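Local coordinates for protein carbohydrate kinase, FGGY (Rhodospirillum rubrum, PDB 3IFR) that probably phosphorylates D-xylulose at the expense of ATP, as a sugar kinase of the FGGY family, at residues T29-A34 against T68-S73; T159-G162 against N168-L171; V98-I103 against R144-H149. All coordinates share one frame; numbering follows the deposited sequence.

Interaction 1. Residues T29-A34 against T68-S73; sequences TVVAVA and TTAGES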
loop_
_atom_site.group_PDB
_atom_site.type_symbol
_atom_site.label_atom_id
_atom_site.label_comp_id
_atom_site.label_asym_id
_atom_site.label_seq_id
_atom_site.Cartn_x
_atom_site.Cartn_y
_atom_site.Cartn_z
ATOM N N THR A 29 -3.140 -20.924 11.960
ATOM C CA THR A 29 -4.222 -20.599 12.881
ATOM C C THR A 29 -4.072 -19.217 13.520
ATOM O O THR A 29 -3.005 -18.836 14.030
ATOM C CB THR A 29 -4.306 -21.654 13.992
ATOM O OG1 THR A 29 -4.294 -22.959 13.399
ATOM C CG2 THR A 29 -5.568 -21.465 14.807
ATOM N N VAL A 30 -5.160 -18.472 13.479
ATOM C CA VAL A 30 -5.207 -17.178 14.092
ATOM C C VAL A 30 -5.885 -17.378 15.428
ATOM O O VAL A 30 -7.100 -17.555 15.483
ATOM C CB VAL A 30 -6.029 -16.226 13.246
ATOM C CG1 VAL A 30 -6.061 -14.860 13.886
ATOM C CG2 VAL A 30 -5.412 -16.153 11.869
ATOM N N VAL A 31 -5.094 -17.379 16.495
ATOM C CA VAL A 31 -5.625 -17.569 17.835
ATOM C C VAL A 31 -6.485 -16.374 18.282
ATOM O O VAL A 31 -7.497 -16.566 18.912
ATOM C CB VAL A 31 -4.487 -17.797 18.857
ATOM C CG1 VAL A 31 -5.052 -17.875 20.241
ATOM C CG2 VAL A 31 -3.707 -19.044 18.545
ATOM N N ALA A 32 -6.084 -15.142 17.963
ATOM C CA ALA A 32 -6.807 -13.949 18.425
ATOM C C ALA A 32 -6.581 -12.728 17.541
ATOM O O ALA A 32 -5.524 -12.583 16.918
ATOM C CB ALA A 32 -6.408 -13.597 19.888
ATOM N N VAL A 33 -7.557 -11.825 17.535
ATOM C CA VAL A 33 -7.420 -10.560 16.808
ATOM C C VAL A 33 -7.902 -9.452 17.710
ATOM O O VAL A 33 -8.981 -9.566 18.273
ATOM C CB VAL A 33 -8.240 -10.561 15.467
ATOM C CG1 VAL A 33 -8.020 -9.285 14.676
ATOM C CG2 VAL A 33 -7.840 -11.730 14.622
ATOM N N ALA A 34 -7.109 -8.394 17.880
ATOM C CA ALA A 34 -7.606 -7.185 18.563
ATOM C C ALA A 34 -7.453 -5.911 17.725
ATOM O O ALA A 34 -6.475 -5.758 16.999
ATOM C CB ALA A 34 -6.935 -7.014 19.919
ATOM N N THR A 68 -5.227 -11.576 26.762
ATOM C CA THR A 68 -6.441 -11.723 27.558
ATOM C C THR A 68 -7.438 -12.590 26.852
ATOM O O THR A 68 -8.192 -13.337 27.463
ATOM C CB THR A 68 -7.062 -10.319 27.805
ATOM O OG1 THR A 68 -6.557 -9.821 29.034
ATOM C CG2 THR A 68 -8.559 -10.366 27.920
ATOM N N THR A 69 -7.461 -12.453 25.535
ATOM C CA THR A 69 -8.317 -13.282 24.693
ATOM C C THR A 69 -7.824 -14.748 24.603
ATOM O O THR A 69 -8.582 -15.682 24.820
ATOM C CB THR A 69 -8.445 -12.629 23.308
ATOM O OG1 THR A 69 -9.374 -11.522 23.392
ATOM C CG2 THR A 69 -8.886 -13.626 22.251
ATOM N N ALA A 70 -6.552 -14.948 24.294
ATOM C CA ALA A 70 -6.081 -16.289 24.077
ATOM C C ALA A 70 -5.968 -16.987 25.403
ATOM O O ALA A 70 -6.052 -18.210 25.440
ATOM C CB ALA A 70 -4.731 -16.291 23.396
ATOM N N GLY A 71 -5.745 -16.217 26.477
ATOM C CA GLY A 71 -5.515 -16.776 27.795
ATOM C C GLY A 71 -4.053 -17.165 27.935
ATOM O O GLY A 71 -3.356 -17.380 26.935
ATOM N N GLU A 72 -3.603 -17.280 29.180
ATOM C CA GLU A 72 -2.212 -17.609 29.521
ATOM C C GLU A 72 -1.806 -19.018 29.129
ATOM O O GLU A 72 -0.655 -19.285 28.811
ATOM C CB GLU A 72 -1.983 -17.473 31.028
ATOM C CG GLU A 72 -0.646 -16.858 31.446
ATOM C CD GLU A 72 -0.729 -15.342 31.621
ATOM O OE1 GLU A 72 -0.568 -14.598 30.609
ATOM O OE2 GLU A 72 -0.953 -14.893 32.772
ATOM N N SER A 73 -2.747 -19.930 29.186
ATOM C CA SER A 73 -2.490 -21.304 28.790
ATOM C C SER A 73 -2.335 -21.475 27.253
ATOM O O SER A 73 -1.907 -22.530 26.783
ATOM C CB SER A 73 -3.647 -22.161 29.294
ATOM O OG SER A 73 -4.747 -21.968 28.429
#

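Interaction 2. Residues T159-G162 against N168-L171; sequences TVCG and NMLL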
loop_
_atom_site.group_PDB
_atom_site.type_symbol
_atom_site.label_atom_id
_atom_site.label_comp_id
_atom_site.label_asym_id
_atom_site.label_seq_id
_atom_site.Cartn_x
_atom_site.Cartn_y
_atom_site.Cartn_z
ATOM N N THR A 159 15.425 13.289 15.697
ATOM C CA THR A 159 15.062 12.059 14.978
ATOM C C THR A 159 13.808 12.263 14.132
ATOM O O THR A 159 12.764 12.790 14.595
ATOM C CB THR A 159 14.820 10.908 15.979
ATOM O OG1 THR A 159 16.009 10.665 16.752
ATOM C CG2 THR A 159 14.381 9.635 15.282
ATOM N N VAL A 160 13.908 11.842 12.881
ATOM C CA VAL A 160 12.752 11.771 12.015
ATOM C C VAL A 160 12.595 10.307 11.613
ATOM O O VAL A 160 13.594 9.635 11.278
ATOM C CB VAL A 160 12.899 12.674 10.772
ATOM C CG1 VAL A 160 14.209 12.343 9.995
ATOM C CG2 VAL A 160 11.696 12.521 9.874
ATOM N N CYS A 161 11.354 9.816 11.716
ATOM C CA CYS A 161 11.029 8.429 11.442
ATOM C C CYS A 161 9.554 8.262 11.078
ATOM O O CYS A 161 8.822 9.242 11.051
ATOM C CB CYS A 161 11.378 7.549 12.653
ATOM S SG CYS A 161 10.354 7.813 14.124
ATOM N N GLY A 162 9.118 7.023 10.841
ATOM C CA GLY A 162 7.780 6.761 10.381
ATOM C C GLY A 162 6.986 6.204 11.531
ATOM O O GLY A 162 7.485 6.150 12.649
ATOM N N ASN A 168 8.292 0.569 17.163
ATOM C CA ASN A 168 9.496 -0.245 17.426
ATOM C C ASN A 168 10.525 0.373 18.422
ATOM O O ASN A 168 11.076 -0.319 19.305
ATOM C CB ASN A 168 10.205 -0.577 16.121
ATOM C CG ASN A 168 9.545 -1.697 15.367
ATOM O OD1 ASN A 168 8.975 -2.634 15.970
ATOM N ND2 ASN A 168 9.639 -1.639 14.012
HETATM N N MSE A 169 10.800 1.664 18.277
HETATM C CA MSE A 169 11.672 2.330 19.261
HETATM C C MSE A 169 11.103 2.187 20.670
HETATM O O MSE A 169 11.793 1.724 21.551
HETATM C CB MSE A 169 11.889 3.804 18.934
HETATM C CG MSE A 169 12.332 3.983 17.526
HETATM SE SE MSE A 169 12.646 5.875 17.083
HETATM C CE MSE A 169 13.313 5.728 15.186
ATOM N N LEU A 170 9.831 2.539 20.861
ATOM C CA LEU A 170 9.180 2.355 22.140
ATOM C C LEU A 170 9.264 0.905 22.670
ATOM O O LEU A 170 9.245 0.707 23.882
ATOM C CB LEU A 170 7.712 2.787 22.031
ATOM C CG LEU A 170 7.418 4.225 22.469
ATOM C CD1 LEU A 170 8.575 5.119 22.156
ATOM C CD2 LEU A 170 6.121 4.783 21.849
ATOM N N LEU A 171 9.306 -0.097 21.774
ATOM C CA LEU A 171 9.350 -1.530 22.174
ATOM C C LEU A 171 10.732 -2.034 22.611
ATOM O O LEU A 171 10.843 -2.819 23.560
ATOM C CB LEU A 171 8.864 -2.469 21.050
ATOM C CG LEU A 171 7.412 -2.338 20.665
ATOM C CD1 LEU A 171 7.073 -3.084 19.392
ATOM C CD2 LEU A 171 6.549 -2.808 21.824
#

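Interaction 3. Residues V98-I103 against R144-H149; sequences VLRPSI and RWIERH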
loop_
_atom_site.group_PDB
_atom_site.type_symbol
_atom_site.label_atom_id
_atom_site.label_comp_id
_atom_site.label_asym_id
_atom_site.label_seq_id
_atom_site.Cartn_x
_atom_site.Cartn_y
_atom_site.Cartn_z
ATOM N N VAL A 98 7.823 13.568 21.118
ATOM C CA VAL A 98 7.151 13.994 19.893
ATOM C C VAL A 98 7.043 15.542 19.738
ATOM O O VAL A 98 6.500 16.229 20.578
ATOM C CB VAL A 98 5.753 13.312 19.805
ATOM C CG1 VAL A 98 4.948 13.786 18.571
ATOM C CG2 VAL A 98 5.928 11.845 19.787
ATOM N N LEU A 99 7.555 16.085 18.644
ATOM C CA LEU A 99 7.500 17.537 18.449
ATOM C C LEU A 99 6.118 18.046 18.017
ATOM O O LEU A 99 5.634 19.040 18.524
ATOM C CB LEU A 99 8.601 17.975 17.486
ATOM C CG LEU A 99 9.997 17.834 18.122
ATOM C CD1 LEU A 99 11.119 17.677 17.115
ATOM C CD2 LEU A 99 10.310 18.958 19.075
ATOM N N ARG A 100 5.450 17.355 17.112
ATOM C CA ARG A 100 4.173 17.845 16.609
ATOM C C ARG A 100 3.463 16.616 16.108
ATOM O O ARG A 100 4.051 15.553 16.036
ATOM C CB ARG A 100 4.393 18.780 15.420
ATOM C CG ARG A 100 4.892 18.010 14.190
ATOM C CD ARG A 100 5.105 18.859 12.919
ATOM N NE ARG A 100 4.073 19.860 12.673
ATOM C CZ ARG A 100 2.801 19.613 12.359
ATOM N NH1 ARG A 100 1.979 20.631 12.119
ATOM N NH2 ARG A 100 2.333 18.370 12.274
ATOM N N PRO A 101 2.188 16.752 15.760
ATOM C CA PRO A 101 1.461 15.566 15.302
ATOM C C PRO A 101 2.121 14.984 14.053
ATOM O O PRO A 101 2.767 15.724 13.295
ATOM C CB PRO A 101 0.068 16.110 14.989
ATOM C CG PRO A 101 -0.045 17.363 15.878
ATOM C CD PRO A 101 1.327 17.940 15.920
ATOM N N SER A 102 2.001 13.668 13.880
ATOM C CA SER A 102 2.501 12.989 12.701
ATOM C C SER A 102 1.764 13.464 11.460
ATOM O O SER A 102 0.531 13.550 11.456
ATOM C CB SER A 102 2.311 11.482 12.843
ATOM O OG SER A 102 2.414 10.821 11.594
ATOM N N ILE A 103 2.527 13.728 10.406
ATOM C CA ILE A 103 1.957 14.048 9.094
ATOM C C ILE A 103 1.898 12.753 8.276
ATOM O O ILE A 103 2.935 12.141 7.990
ATOM C CB ILE A 103 2.774 15.159 8.346
ATOM C CG1 ILE A 103 2.989 16.386 9.259
ATOM C CG2 ILE A 103 2.069 15.568 7.083
ATOM C CD1 ILE A 103 4.031 17.438 8.743
ATOM N N ARG A 144 11.000 20.021 4.231
ATOM C CA ARG A 144 11.148 21.395 3.719
ATOM C C ARG A 144 9.979 22.271 4.176
ATOM O O ARG A 144 10.177 23.433 4.492
ATOM C CB ARG A 144 11.180 21.422 2.186
ATOM C CG ARG A 144 12.404 20.880 1.539
ATOM C CD ARG A 144 13.628 21.735 1.772
ATOM N NE ARG A 144 14.731 21.270 0.936
ATOM C CZ ARG A 144 15.013 21.708 -0.298
ATOM N NH1 ARG A 144 14.283 22.662 -0.867
ATOM N NH2 ARG A 144 16.038 21.183 -0.967
ATOM N N TRP A 145 8.753 21.729 4.172
ATOM C CA TRP A 145 7.580 22.509 4.590
ATOM C C TRP A 145 7.711 22.922 6.066
ATOM O O TRP A 145 7.562 24.081 6.431
ATOM C CB TRP A 145 6.301 21.703 4.393
ATOM C CG TRP A 145 5.071 22.443 4.783
ATOM C CD1 TRP A 145 4.228 23.125 3.952
ATOM C CD2 TRP A 145 4.528 22.576 6.108
ATOM N NE1 TRP A 145 3.208 23.690 4.683
ATOM C CE2 TRP A 145 3.363 23.359 6.004
ATOM C CE3 TRP A 145 4.904 22.091 7.363
ATOM C CZ2 TRP A 145 2.575 23.683 7.119
ATOM C CZ3 TRP A 145 4.124 22.412 8.469
ATOM C CH2 TRP A 145 2.985 23.211 8.343
ATOM N N ILE A 146 7.991 21.950 6.911
ATOM C CA ILE A 146 8.228 22.200 8.302
ATOM C C ILE A 146 9.309 23.273 8.561
ATOM O O ILE A 146 9.123 24.163 9.403
ATOM C CB ILE A 146 8.621 20.885 8.997
ATOM C CG1 ILE A 146 7.380 20.064 9.297
ATOM C CG2 ILE A 146 9.360 21.149 10.290
ATOM C CD1 ILE A 146 7.756 18.682 9.708
ATOM N N GLU A 147 10.448 23.171 7.881
ATOM C CA GLU A 147 11.511 24.166 8.038
ATOM C C GLU A 147 10.991 25.563 7.754
ATOM O O GLU A 147 11.381 26.526 8.411
ATOM C CB GLU A 147 12.616 23.910 7.036
ATOM C CG GLU A 147 13.515 25.100 6.801
ATOM C CD GLU A 147 14.729 24.712 5.992
ATOM O OE1 GLU A 147 15.801 24.685 6.587
ATOM O OE2 GLU A 147 14.623 24.391 4.788
ATOM N N ARG A 148 10.136 25.693 6.752
ATOM C CA ARG A 148 9.687 27.017 6.409
ATOM C C ARG A 148 8.479 27.466 7.241
ATOM O O ARG A 148 8.323 28.651 7.487
ATOM C CB ARG A 148 9.440 27.183 4.887
ATOM C CG ARG A 148 7.998 27.242 4.478
ATOM C CD ARG A 148 7.704 28.247 3.361
ATOM N NE ARG A 148 8.814 28.475 2.434
ATOM C CZ ARG A 148 9.170 27.670 1.429
ATOM N NH1 ARG A 148 8.513 26.538 1.194
ATOM N NH2 ARG A 148 10.204 28.000 0.665
ATOM N N HIS A 149 7.627 26.537 7.662
ATOM C CA HIS A 149 6.423 26.918 8.388
ATOM C C HIS A 149 6.569 26.819 9.890
ATOM O O HIS A 149 5.862 27.498 10.616
ATOM C CB HIS A 149 5.198 26.095 7.943
ATOM C CG HIS A 149 4.676 26.501 6.603
ATOM N ND1 HIS A 149 5.357 26.227 5.430
ATOM C CD2 HIS A 149 3.580 27.192 6.251
ATOM C CE1 HIS A 149 4.686 26.730 4.420
ATOM N NE2 HIS A 149 3.609 27.325 4.886
#

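Interaction 1. Residues T29-A34 against T68-S73
Two small apolar pairs carry the meeting of A32 and V31 with T69 and A70. The methyl CB of A32 points at the helix and meets the threonine methyl of T69 from the side, with 3.4 Å from A32 CB to T69 CG2, a close approach for two carbons. One residue earlier on the strand, only one branch of V31 takes part: its CG1 lies 3.5 Å from A70 CB. That branch stands anti to the valine's backbone N (chi1 175°), which carries it out toward the end of the helix. No hydrogen bond crosses between the two segments. With alanine on both sides the backbones come close, the CA atoms of A32 and A70 being 6.2 Å apart. The segment 29-34 belongs to strand 29-37, one of the two outermost strands of the mixed six-stranded sheet of the N-terminal FGGY domain, in the actin-like ATPase clan, and the C-terminal turn of helix 52-70 packs on the face of the sheet at this edge strand. A classic beta bulge interrupts the strand here: V31 and A32 both face L23 of the neighbouring strand 18-25, and V31 has helix-like backbone angles (phi -68°, psi -40°). The bulge lets V31 touch A70 by its CG1 branch although, of the two, only A32 points its CB at the helix. L23 is touched by the side chains of both V31 and A70. Further along the strand, A34 continues the contact with the helix at V62, E65 and L66. T69 turns its hydroxyl away from the apolar pair: OG1 makes a weak hydrogen bond to the carbonyl O of E65, one turn back, while CG2 is the branch that meets the strand. Immediately after A70 the chain leaves the helix at G71, with positive phi.

Interaction 2. Residues T159-G162 against N168-L171
M169, present as selenomethionine, reaches from helix 163-172 to the strand residues T159 and C161 with its terminal methyl. From CB, which points to the strand, the chain sets off with CG anti to the carbonyl carbon (chi1 -51°) and then runs fully extended through chi2 and chi3. CB and CG serve as the spacer that spans much of the gap, for the CA atoms of C161 and M169 are 9.9 Å apart. SE is the first atom to approach the strand, 4.2 Å from C161 SG. CE completes the reach. It packs 3.7 Å from C161 CB and 3.8 Å from C161 SG, so that the cysteine offers it both of its side-chain atoms, and it lies 4.1 Å from T159 CG2, with the threonine and selenomethionine side chains meeting tip to tip. T159 and C161 lie two apart on strand 159-161 and both turn to the helix, whereas V160 points away. P211 is a further neighbour of both T159 and M169. This is a short strand-to-helix connection folded back on itself: the strand gives way directly to the helix at G162, the N-cap, whose backbone N is hydrogen-bonded to D165 OD2, three residues on. M169, seven residues past the N-cap, then touches the strand from which the chain has just come. The polar end of T159 is engaged elsewhere, its OG1 hydrogen-bonded to R175 NH2. What remains between the segments is methyl against methyl, methylene and sulfur, a buried contact held by dispersion and exclusion of water.

Interaction 3. Residues V98-I103 against R144-H149
Apolar contact between the segments converges on a single atom, CD1 of I146. It lies 4.0 Å from I103 CD1, the two isoleucines pointing in nearly opposite directions with their ends offset, and 4.2 Å from R100 CD, where the arginine crosses obliquely and offers its aliphatic part. R100 takes chi1 70°, with CG between the backbone N and the carbonyl carbon, and a bend at chi3 turns its guanidinium back to its own loop. I103 sits on the short strand 102-103, which pairs antiparallel with 49-50 in the N-terminal FGGY domain; I146 is on helix 139-149, with L91 and F154 also against its side chain. No hydrogen bond crosses between the two segments, but each has its own. R100 NH2 reaches P101 O at 2.9 Å, a bent bond (136°) with the carbonyl O tilted from the guanidinium plane. On the helix, W145 O accepts from both H149 N, at 2.7 Å, and H149 ND1, at 3.2 Å. The second bond lies in the imidazole plane and helps to orient the ring, one face of which has W145 NE1 3.3 Å above its centre. Among the charges, R100 makes salt bridges to E150 and E49, which probably offset the nearness of R109, whose own positive charge makes a cation-pi contact with W145.

In the fold
All three contacts belong to the N-terminal FGGY domain, but they come along the chain in the order 1, 3, 2. Interaction 1 stands apart, at the outer edge of the six-stranded sheet, with its centre about 27 Å from that of interaction 2 and about 39 Å from that of interaction 3. Interactions 2 and 3 are neighbours, with centres about 16 Å apart and nearest atoms about 6 Å apart. Strand 90-92 joins them: it pairs with 159-161, while L91 touches R100 and I146. Helix 52-70 ties the distant one in, ending at interaction 1 and packing W56 against L170 and L171. The domain's sheet and the region of short strands and helices beside it are thereby connected.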